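Local coordinates for protein GphF Dehydratase 1 (Archangium violaceum, PDB 6MBF) that probably dehydrates a polyketide intermediate on the gephyronic acid assembly line and may also take part in moving the resulting double bond, at residues H9-R14 with Y54-L59; P164-I169 with H199-D204. All coordinates share one frame; numbering follows the deposited sequence.

Contact 1: residues H9-R14 with Y54-L59; sequences HPLLGR and YLEMAL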
loop_
_atom_site.group_PDB
_atom_site.type_symbol
_atom_site.label_atom_id
_atom_site.label_comp_id
_atom_site.label_asym_id
_atom_site.label_seq_id
_atom_site.Cartn_x
_atom_site.Cartn_y
_atom_site.Cartn_z
ATOM N N HIS A 9 5.115 -15.828 -3.991
ATOM C CA HIS A 9 4.400 -14.674 -3.460
ATOM C C HIS A 9 3.377 -14.204 -4.487
ATOM O O HIS A 9 3.673 -14.187 -5.688
ATOM C CB HIS A 9 5.368 -13.531 -3.133
ATOM C CG HIS A 9 4.721 -12.342 -2.482
ATOM N ND1 HIS A 9 4.110 -11.337 -3.205
ATOM C CD2 HIS A 9 4.608 -11.989 -1.179
ATOM C CE1 HIS A 9 3.648 -10.419 -2.374
ATOM N NE2 HIS A 9 3.932 -10.791 -1.138
ATOM N N PRO A 10 2.166 -13.814 -4.069
ATOM C CA PRO A 10 1.105 -13.526 -5.055
ATOM C C PRO A 10 1.389 -12.327 -5.944
ATOM O O PRO A 10 0.742 -12.190 -6.992
ATOM C CB PRO A 10 -0.136 -13.273 -4.181
ATOM C CG PRO A 10 0.203 -13.814 -2.832
ATOM C CD PRO A 10 1.691 -13.661 -2.686
ATOM N N LEU A 11 2.312 -11.448 -5.556
ATOM C CA LEU A 11 2.677 -10.281 -6.352
ATOM C C LEU A 11 4.111 -10.323 -6.860
ATOM O O LEU A 11 4.368 -9.959 -8.017
ATOM C CB LEU A 11 2.463 -9.013 -5.513
ATOM C CG LEU A 11 1.020 -8.766 -5.077
ATOM C CD1 LEU A 11 1.007 -7.724 -3.973
ATOM C CD2 LEU A 11 0.187 -8.311 -6.267
ATOM N N LEU A 12 5.053 -10.765 -6.018
ATOM C CA LEU A 12 6.449 -10.896 -6.424
ATOM C C LEU A 12 6.630 -11.965 -7.492
ATOM O O LEU A 12 7.509 -11.849 -8.357
ATOM C CB LEU A 12 7.314 -11.258 -5.217
ATOM C CG LEU A 12 8.067 -10.202 -4.426
ATOM C CD1 LEU A 12 9.036 -10.922 -3.498
ATOM C CD2 LEU A 12 8.799 -9.248 -5.343
ATOM N N GLY A 13 5.847 -13.031 -7.418
ATOM C CA GLY A 13 6.082 -14.174 -8.287
ATOM C C GLY A 13 7.203 -15.021 -7.725
ATOM O O GLY A 13 7.244 -15.296 -6.522
ATOM N N ARG A 14 8.136 -15.415 -8.586
ATOM C CA ARG A 14 9.231 -16.287 -8.191
ATOM C C ARG A 14 10.565 -15.597 -8.439
ATOM O O ARG A 14 10.701 -14.780 -9.359
ATOM C CB ARG A 14 9.186 -17.615 -8.961
ATOM C CG ARG A 14 9.150 -17.441 -10.469
ATOM C CD ARG A 14 9.101 -18.782 -11.187
ATOM N NE ARG A 14 10.354 -19.511 -11.021
ATOM C CZ ARG A 14 11.337 -19.516 -11.915
ATOM N NH1 ARG A 14 11.211 -18.846 -13.054
ATOM N NH2 ARG A 14 12.445 -20.200 -11.668
ATOM N N TYR A 54 2.984 -2.019 -4.334
ATOM C CA TYR A 54 4.432 -1.864 -4.454
ATOM C C TYR A 54 5.106 -1.934 -3.092
ATOM O O TYR A 54 6.208 -2.484 -2.968
ATOM C CB TYR A 54 4.756 -0.535 -5.142
ATOM C CG TYR A 54 3.968 -0.335 -6.414
ATOM C CD1 TYR A 54 3.916 -1.335 -7.377
ATOM C CD2 TYR A 54 3.251 0.837 -6.641
ATOM C CE1 TYR A 54 3.182 -1.170 -8.544
ATOM C CE2 TYR A 54 2.510 1.012 -7.808
ATOM C CZ TYR A 54 2.482 0.005 -8.755
ATOM O OH TYR A 54 1.748 0.171 -9.914
ATOM N N LEU A 55 4.473 -1.378 -2.060
ATOM C CA LEU A 55 5.048 -1.473 -0.722
ATOM C C LEU A 55 5.126 -2.926 -0.267
ATOM O O LEU A 55 6.138 -3.352 0.311
ATOM C CB LEU A 55 4.223 -0.640 0.259
ATOM C CG LEU A 55 4.172 0.868 -0.011
ATOM C CD1 LEU A 55 3.333 1.576 1.046
ATOM C CD2 LEU A 55 5.588 1.431 -0.032
ATOM N N GLU A 56 4.074 -3.711 -0.534
ATOM C CA GLU A 56 4.096 -5.126 -0.168
ATOM C C GLU A 56 5.183 -5.876 -0.933
ATOM O O GLU A 56 5.921 -6.678 -0.353
ATOM C CB GLU A 56 2.727 -5.775 -0.409
ATOM C CG GLU A 56 2.761 -7.322 -0.404
ATOM C CD GLU A 56 3.187 -7.941 0.932
ATOM O OE1 GLU A 56 3.283 -7.238 1.967
ATOM O OE2 GLU A 56 3.427 -9.164 0.946
ATOM N N MET A 57 5.286 -5.635 -2.242
ATOM C CA MET A 57 6.329 -6.294 -3.021
ATOM C C MET A 57 7.712 -5.987 -2.456
ATOM O O MET A 57 8.567 -6.877 -2.365
ATOM C CB MET A 57 6.227 -5.869 -4.478
ATOM C CG MET A 57 4.978 -6.421 -5.169
ATOM S SD MET A 57 4.729 -5.743 -6.821
ATOM C CE MET A 57 6.071 -6.526 -7.720
ATOM N N ALA A 58 7.936 -4.739 -2.038
ATOM C CA ALA A 58 9.233 -4.360 -1.484
ATOM C C ALA A 58 9.480 -5.014 -0.127
ATOM O O ALA A 58 10.592 -5.484 0.143
ATOM C CB ALA A 58 9.334 -2.840 -1.380
ATOM N N LEU A 59 8.465 -5.048 0.742
ATOM C CA LEU A 59 8.621 -5.745 2.018
ATOM C C LEU A 59 8.901 -7.222 1.802
ATOM O O LEU A 59 9.749 -7.813 2.485
ATOM C CB LEU A 59 7.364 -5.574 2.874
ATOM C CG LEU A 59 7.051 -4.177 3.389
ATOM C CD1 LEU A 59 5.589 -4.125 3.788
ATOM C CD2 LEU A 59 7.967 -3.818 4.576
#
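His9 meets Glu56 edge-on, in a His-carboxylate hydrogen bond that ties the N-terminal loop to helix 52-65, the central helix of the first hotdog in this double-hotdog dehydratase. His9 NE2 donates to Glu56 OE2 over 2.7 Å, nearly straight at 169°. OE2 accepts the N-H on its anti lone pair, in the ring plane, with ring and carboxylate turned only 20° apart. Beside this bond, Leu11 CB rests on Met57 CG at 3.6 Å and Leu11 CD1 touches Glu56 CG at 4.0 Å. Leu12 comes in with its tip, CD2 reaching Met57 O at 3.8 Å.

What sets the ring is its other nitrogen. His9 CG, anti to the backbone N (chi1 -176°), carries the ring toward the helix, and the turn about CB-CG leaves ND1 facing its own loop, where it accepts from Leu11 N and Leu12 N, both at 3.0 Å and both tilted out of the ring plane. A phenylalanine in place of His9 would probably leave those two amides without their acceptor and Glu56 OE2 without its ring donor. Glu56 has further donors: OE2 also accepts from Glu197 N and OE1 from Leu198 N, so the carboxylate joins the N-terminal loop to the residues just before helix 200-214. Pro10 CD lies 3.3 Å above the plane of the His9 ring, offset toward its rim.

Contact 2: residues P164-I169 with H199-D204; sequences PRLRNI and HPALLD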
loop_
_atom_site.group_PDB
_atom_site.type_symbol
_atom_site.label_atom_id
_atom_site.label_comp_id
_atom_site.label_asym_id
_atom_site.label_seq_id
_atom_site.Cartn_x
_atom_site.Cartn_y
_atom_site.Cartn_z
ATOM N N PRO A 164 -16.089 -3.925 -3.146
ATOM C CA PRO A 164 -16.447 -4.438 -1.812
ATOM C C PRO A 164 -15.333 -5.163 -1.078
ATOM O O PRO A 164 -15.478 -5.391 0.130
ATOM C CB PRO A 164 -17.614 -5.393 -2.099
ATOM C CG PRO A 164 -17.489 -5.737 -3.548
ATOM C CD PRO A 164 -16.890 -4.544 -4.218
ATOM N N ARG A 165 -14.251 -5.559 -1.748
ATOM C CA ARG A 165 -13.124 -6.143 -1.031
ATOM C C ARG A 165 -12.280 -5.100 -0.317
ATOM O O ARG A 165 -11.425 -5.473 0.497
ATOM C CB ARG A 165 -12.224 -6.925 -1.985
ATOM C CG ARG A 165 -12.922 -8.049 -2.736
ATOM C CD ARG A 165 -11.972 -8.655 -3.745
ATOM N NE ARG A 165 -12.596 -9.744 -4.482
ATOM C CZ ARG A 165 -12.498 -11.024 -4.143
ATOM N NH1 ARG A 165 -11.792 -11.373 -3.077
ATOM N NH2 ARG A 165 -13.099 -11.953 -4.875
ATOM N N LEU A 166 -12.503 -3.817 -0.604
ATOM C CA LEU A 166 -11.653 -2.743 -0.103
ATOM C C LEU A 166 -12.456 -1.745 0.730
ATOM O O LEU A 166 -12.337 -0.525 0.557
ATOM C CB LEU A 166 -10.949 -2.062 -1.283
ATOM C CG LEU A 166 -10.061 -3.019 -2.092
ATOM C CD1 LEU A 166 -9.559 -2.378 -3.367
ATOM C CD2 LEU A 166 -8.887 -3.506 -1.232
ATOM N N ARG A 167 -13.287 -2.265 1.642
ATOM C CA ARG A 167 -14.065 -1.451 2.578
ATOM C C ARG A 167 -13.874 -2.043 3.972
ATOM O O ARG A 167 -14.816 -2.548 4.589
ATOM C CB ARG A 167 -15.545 -1.411 2.166
ATOM C CG ARG A 167 -15.749 -0.836 0.762
ATOM C CD ARG A 167 -17.182 -0.989 0.280
ATOM N NE ARG A 167 -17.268 -0.558 -1.109
ATOM C CZ ARG A 167 -18.128 -1.034 -2.007
ATOM N NH1 ARG A 167 -19.023 -1.959 -1.664
ATOM N NH2 ARG A 167 -18.089 -0.574 -3.255
ATOM N N ASN A 168 -12.641 -1.970 4.475
ATOM C CA ASN A 168 -12.231 -2.756 5.631
ATOM C C ASN A 168 -12.059 -1.936 6.904
ATOM O O ASN A 168 -11.583 -2.478 7.914
ATOM C CB ASN A 168 -10.947 -3.510 5.293
ATOM C CG ASN A 168 -11.159 -4.498 4.153
ATOM O OD1 ASN A 168 -11.905 -5.466 4.304
ATOM N ND2 ASN A 168 -10.522 -4.250 3.008
ATOM N N ILE A 169 -12.453 -0.666 6.891
ATOM C CA ILE A 169 -12.484 0.150 8.107
ATOM C C ILE A 169 -13.773 -0.162 8.853
ATOM O O ILE A 169 -14.871 -0.010 8.305
ATOM C CB ILE A 169 -12.398 1.651 7.789
ATOM C CG1 ILE A 169 -11.304 1.945 6.761
ATOM C CG2 ILE A 169 -12.109 2.467 9.082
ATOM C CD1 ILE A 169 -11.344 3.380 6.259
ATOM N N HIS A 199 -0.967 -7.503 4.277
ATOM C CA HIS A 199 -1.945 -7.590 3.206
ATOM C C HIS A 199 -2.208 -6.208 2.604
ATOM O O HIS A 199 -2.510 -5.260 3.344
ATOM C CB HIS A 199 -3.255 -8.201 3.711
ATOM C CG HIS A 199 -4.091 -8.783 2.617
ATOM N ND1 HIS A 199 -4.506 -8.044 1.531
ATOM C CD2 HIS A 199 -4.568 -10.037 2.428
ATOM C CE1 HIS A 199 -5.202 -8.818 0.716
ATOM N NE2 HIS A 199 -5.249 -10.033 1.235
ATOM N N PRO A 200 -2.064 -6.044 1.288
ATOM C CA PRO A 200 -2.391 -4.746 0.669
ATOM C C PRO A 200 -3.758 -4.218 1.055
ATOM O O PRO A 200 -3.911 -3.002 1.217
ATOM C CB PRO A 200 -2.300 -5.053 -0.832
ATOM C CG PRO A 200 -1.265 -6.150 -0.909
ATOM C CD PRO A 200 -1.478 -6.990 0.320
ATOM N N ALA A 201 -4.751 -5.098 1.218
ATOM C CA ALA A 201 -6.086 -4.637 1.594
ATOM C C ALA A 201 -6.074 -3.980 2.965
ATOM O O ALA A 201 -6.801 -3.006 3.204
ATOM C CB ALA A 201 -7.078 -5.801 1.578
ATOM N N LEU A 202 -5.275 -4.515 3.891
ATOM C CA LEU A 202 -5.215 -3.936 5.228
ATOM C C LEU A 202 -4.515 -2.577 5.212
ATOM O O LEU A 202 -5.011 -1.605 5.789
ATOM C CB LEU A 202 -4.526 -4.910 6.185
ATOM C CG LEU A 202 -4.572 -4.551 7.678
ATOM C CD1 LEU A 202 -4.560 -5.809 8.513
ATOM C CD2 LEU A 202 -3.389 -3.681 8.057
ATOM N N LEU A 203 -3.359 -2.480 4.553
ATOM C CA LEU A 203 -2.679 -1.189 4.519
ATOM C C LEU A 203 -3.483 -0.158 3.732
ATOM O O LEU A 203 -3.562 1.003 4.143
ATOM C CB LEU A 203 -1.268 -1.341 3.952
ATOM C CG LEU A 203 -0.432 -0.064 4.034
ATOM C CD1 LEU A 203 -0.278 0.409 5.483
ATOM C CD2 LEU A 203 0.936 -0.275 3.364
ATOM N N ASP A 204 -4.122 -0.566 2.628
ATOM C CA ASP A 204 -5.013 0.351 1.917
ATOM C C ASP A 204 -6.124 0.867 2.823
ATOM O O ASP A 204 -6.481 2.049 2.755
ATOM C CB ASP A 204 -5.620 -0.322 0.687
ATOM C CG ASP A 204 -6.706 0.526 0.050
ATOM O OD1 ASP A 204 -6.368 1.520 -0.626
ATOM O OD2 ASP A 204 -7.896 0.196 0.244
HETATM O O HOH W 1 -8.904 -1.763 1.870
#
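Asn168 and Leu166 both lean on Ala201 in the second hotdog, where the loop leading into strand 169-175 lies along the first turn of helix 200-214. With no direct hydrogen bond between the two segments, van der Waals contacts and one water do the joining there. Leu166 sends its CD2 branch to Ala201 CB at 4.1 Å, and its side chain crosses that of Asp204 at about a right angle, CB and CD2 both near OD2. Asn168 approaches with its amide nitrogen, ND2 standing 4.0 Å from Ala201 CB.

The Asn168 amide is fixed from its own loop: ND2 gives one bond to Arg165 O at 2.9 Å, arriving tilted from that carbonyl's plane, and a longer one to the water at 3.2 Å. The water donates to Ala201 O and to Asp204 OD2, so three groups from the two segments converge on it. CG of Asp204 is anti to the backbone N (chi1 171°), which carries the carboxylate out from the helix toward Leu166. There OD1 is hydrogen-bonded to Tyr162 OH and OD2 to Gln208 NE2; Asp204 and Gln208 fit the DxxxQ motif of polyketide synthase dehydratases. Gln208 NE2 also reaches Leu166 O, which makes it a second tie between loop and helix. The helix itself starts on a side-chain N-cap, His199 ND1 accepting from Ala201 N at 3.0 Å.

How the contacts relate
The two contacts lie in series along the chain, contact 1 closing before contact 2 opens, and their centres are about 17 Å apart. Each belongs to its own hotdog and rests on that half's long helix, 52-65 in the first and 200-214 in the second. These helices meet directly: Leu55 CD1 lies 3.8 Å from Leu203 CD2, and Pro200 CG packs 4.0 Å from Glu56 CB. Pro200 CG also reaches Leu11 CD1, so the N-terminal loop of contact 1 shares in the seam. Each contact thus sets a loop against its hotdog's helix, on adjoining halves of the molecule, consistent with the paired-helix core of a double-hotdog dehydratase.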